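Local coordinates for protein short-chain dehydrogenase/reductase SDR (Burkholderia phymatum, PDB 5IG2) that binds NAD and is probably a short-chain dehydrogenase/reductase that oxidises or reduces at CH-OH groups, at residues C195-P200 with L261-I266. Sequence-based numbering, arbitrary orientation.
Sequences CPAFVP and LTHPAI. With NAD (nicotinamide-adenine-dinucleotide), chain F.
A197 and H263 meet where two loops leave the last two parallel strands of a Rossmann fold, and they illustrate how a cofactor-binding loop in this family can be backed by the chain beyond the next strand. The packing is tight around the imidazole. A197 CB lies over one ring face, a CH-pi contact 3.8 Å from the centroid and displaced toward the rim, while V199 CG2 meets the ring edge, 3.5 Å from H263 CE1. CG2 stands beside the backbone N of V199 because CG1 takes the anti place (chi1 175°). A hydrogen bond of 2.8 Å between T262 OG1 and H263 ND1, in which either could donate, helps set the ring's rotation, and the same hydroxyl oxygen rests against P196 CA and CB. Elsewhere the join is looser: C195 CB and L261 CD1 merely touch at 3.9 Å, and a water bridges C195 O to H263 N. A second water, in the plane of the imidazole at its edge, links H263 NE2 to F198 O. The far side of 195-200 serves the cofactor, with NAD N7N donating to V199 O and V199 N donating to NAD O7N over 2.8 Å, with an N-H...O angle of 157°.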
# COMPACT_ATOMS: atom_id res chain seq x y z
N CYS B 195 -15.45 -34.25 37.61
CA CYS B 195 -16.79 -34.29 37.00
C CYS B 195 -17.05 -33.06 36.14
O CYS B 195 -17.81 -32.15 36.54
CB CYS B 195 -17.87 -34.40 38.08
SG CYS B 195 -17.76 -35.91 39.09
N PRO B 196 -16.49 -33.01 34.93
CA PRO B 196 -16.68 -31.84 34.07
C PRO B 196 -17.96 -31.93 33.24
O PRO B 196 -18.51 -33.00 33.02
CB PRO B 196 -15.46 -31.88 33.13
CG PRO B 196 -14.57 -32.97 33.66
CD PRO B 196 -15.47 -33.91 34.38
N ALA B 197 -18.42 -30.75 32.81
CA ALA B 197 -19.42 -30.64 31.76
C ALA B 197 -18.70 -30.57 30.41
O ALA B 197 -17.50 -30.81 30.31
CB ALA B 197 -20.33 -29.44 32.00
N PHE B 198 -19.43 -30.23 29.35
CA PHE B 198 -18.87 -30.35 28.01
C PHE B 198 -17.66 -29.43 27.81
O PHE B 198 -17.71 -28.25 28.15
CB PHE B 198 -19.94 -30.04 26.96
CG PHE B 198 -21.17 -30.88 27.09
CD1 PHE B 198 -21.14 -32.22 26.75
CD2 PHE B 198 -22.35 -30.32 27.54
CE1 PHE B 198 -22.28 -32.98 26.86
CE2 PHE B 198 -23.48 -31.08 27.65
CZ PHE B 198 -23.45 -32.41 27.32
N VAL B 199 -16.59 -29.99 27.26
CA VAL B 199 -15.34 -29.29 26.97
C VAL B 199 -14.89 -29.71 25.57
O VAL B 199 -14.98 -30.91 25.26
CB VAL B 199 -14.25 -29.62 28.00
CG1 VAL B 199 -12.93 -28.98 27.62
CG2 VAL B 199 -14.68 -29.19 29.39
N PRO B 200 -14.38 -28.78 24.70
CA PRO B 200 -13.91 -29.21 23.37
C PRO B 200 -12.76 -30.21 23.45
O PRO B 200 -11.63 -29.86 23.80
CB PRO B 200 -13.45 -27.90 22.71
CG PRO B 200 -14.23 -26.84 23.40
CD PRO B 200 -14.36 -27.31 24.83
N LEU B 261 -15.72 -30.25 40.54
CA LEU B 261 -16.79 -29.85 39.63
C LEU B 261 -16.31 -28.59 38.93
O LEU B 261 -16.49 -27.48 39.42
CB LEU B 261 -18.10 -29.61 40.38
CG LEU B 261 -19.07 -30.78 40.55
CD1 LEU B 261 -18.39 -32.00 41.13
CD2 LEU B 261 -20.25 -30.36 41.43
N THR B 262 -15.68 -28.77 37.77
CA THR B 262 -15.14 -27.64 37.03
C THR B 262 -16.23 -26.73 36.47
O THR B 262 -15.95 -25.57 36.16
CB THR B 262 -14.27 -28.15 35.88
OG1 THR B 262 -15.06 -29.01 35.05
CG2 THR B 262 -13.10 -28.94 36.43
N HIS B 263 -17.45 -27.24 36.30
CA HIS B 263 -18.57 -26.48 35.74
C HIS B 263 -19.68 -26.42 36.79
O HIS B 263 -20.67 -27.16 36.70
CB HIS B 263 -19.08 -27.12 34.46
CG HIS B 263 -18.08 -27.17 33.34
ND1 HIS B 263 -17.01 -28.03 33.34
CD2 HIS B 263 -18.02 -26.48 32.18
CE1 HIS B 263 -16.32 -27.87 32.23
NE2 HIS B 263 -16.91 -26.93 31.50
N PRO B 264 -19.55 -25.55 37.80
CA PRO B 264 -20.54 -25.54 38.89
C PRO B 264 -21.93 -25.10 38.46
O PRO B 264 -22.89 -25.30 39.21
CB PRO B 264 -19.93 -24.57 39.90
CG PRO B 264 -19.10 -23.65 39.07
CD PRO B 264 -18.52 -24.51 37.98
N ALA B 265 -22.08 -24.53 37.26
CA ALA B 265 -23.41 -24.23 36.77
C ALA B 265 -24.29 -25.48 36.69
O ALA B 265 -25.52 -25.36 36.66
CB ALA B 265 -23.33 -23.56 35.40
N ILE B 266 -23.68 -26.67 36.66
CA ILE B 266 -24.45 -27.92 36.62
C ILE B 266 -25.24 -28.16 37.90
O ILE B 266 -26.13 -29.02 37.92
CB ILE B 266 -23.50 -29.12 36.36
CG1 ILE B 266 -24.27 -30.31 35.77
CG2 ILE B 266 -22.79 -29.55 37.65
CD1 ILE B 266 -24.75 -30.07 34.34
PA NAD F . -10.62 -37.34 24.04
O1A NAD F . -11.20 -38.17 22.96
O2A NAD F . -10.04 -36.01 23.54
O5B NAD F . -9.52 -38.09 24.91
C5B NAD F . -9.75 -39.42 25.41
C4B NAD F . -8.58 -40.26 25.00
O4B NAD F . -8.74 -41.60 25.51
C3B NAD F . -8.35 -40.39 23.48
O3B NAD F . -7.04 -39.98 23.11
C2B NAD F . -8.55 -41.89 23.21
O2B NAD F . -7.69 -42.38 22.20
C1B NAD F . -8.18 -42.48 24.56
N9A NAD F . -8.71 -43.82 24.80
C8A NAD F . -9.95 -44.30 24.45
N7A NAD F . -10.10 -45.58 24.68
C5A NAD F . -8.89 -45.97 25.22
C6A NAD F . -8.40 -47.22 25.66
N6A NAD F . -9.08 -48.36 25.55
N1A NAD F . -7.15 -47.25 26.19
C2A NAD F . -6.45 -46.12 26.24
N3A NAD F . -6.79 -44.89 25.83
C4A NAD F . -8.03 -44.89 25.32
O3 NAD F . -11.74 -37.03 25.13
PN NAD F . -11.67 -36.35 26.57
O1N NAD F . -10.33 -35.72 26.78
O2N NAD F . -12.88 -35.51 26.71
O5D NAD F . -11.83 -37.65 27.48
C5D NAD F . -11.16 -37.76 28.75
C4D NAD F . -12.19 -38.15 29.79
O4D NAD F . -13.06 -37.03 30.08
C3D NAD F . -13.10 -39.32 29.40
O3D NAD F . -13.24 -40.21 30.50
C2D NAD F . -14.44 -38.63 29.13
O2D NAD F . -15.53 -39.52 29.35
C1D NAD F . -14.37 -37.52 30.17
N1N NAD F . -15.34 -36.34 30.00
C2N NAD F . -15.27 -35.60 28.88
C3N NAD F . -16.10 -34.51 28.72
C7N NAD F . -15.99 -33.54 27.58
O7N NAD F . -16.94 -32.80 27.31
N7N NAD F . -14.90 -33.60 26.83
C4N NAD F . -16.99 -34.19 29.74
C5N NAD F . -17.03 -34.96 30.89
C6N NAD F . -16.19 -36.05 31.00
O HOH W 1 -18.87 -29.63 37.07
O HOH W 2 -16.40 -26.14 28.84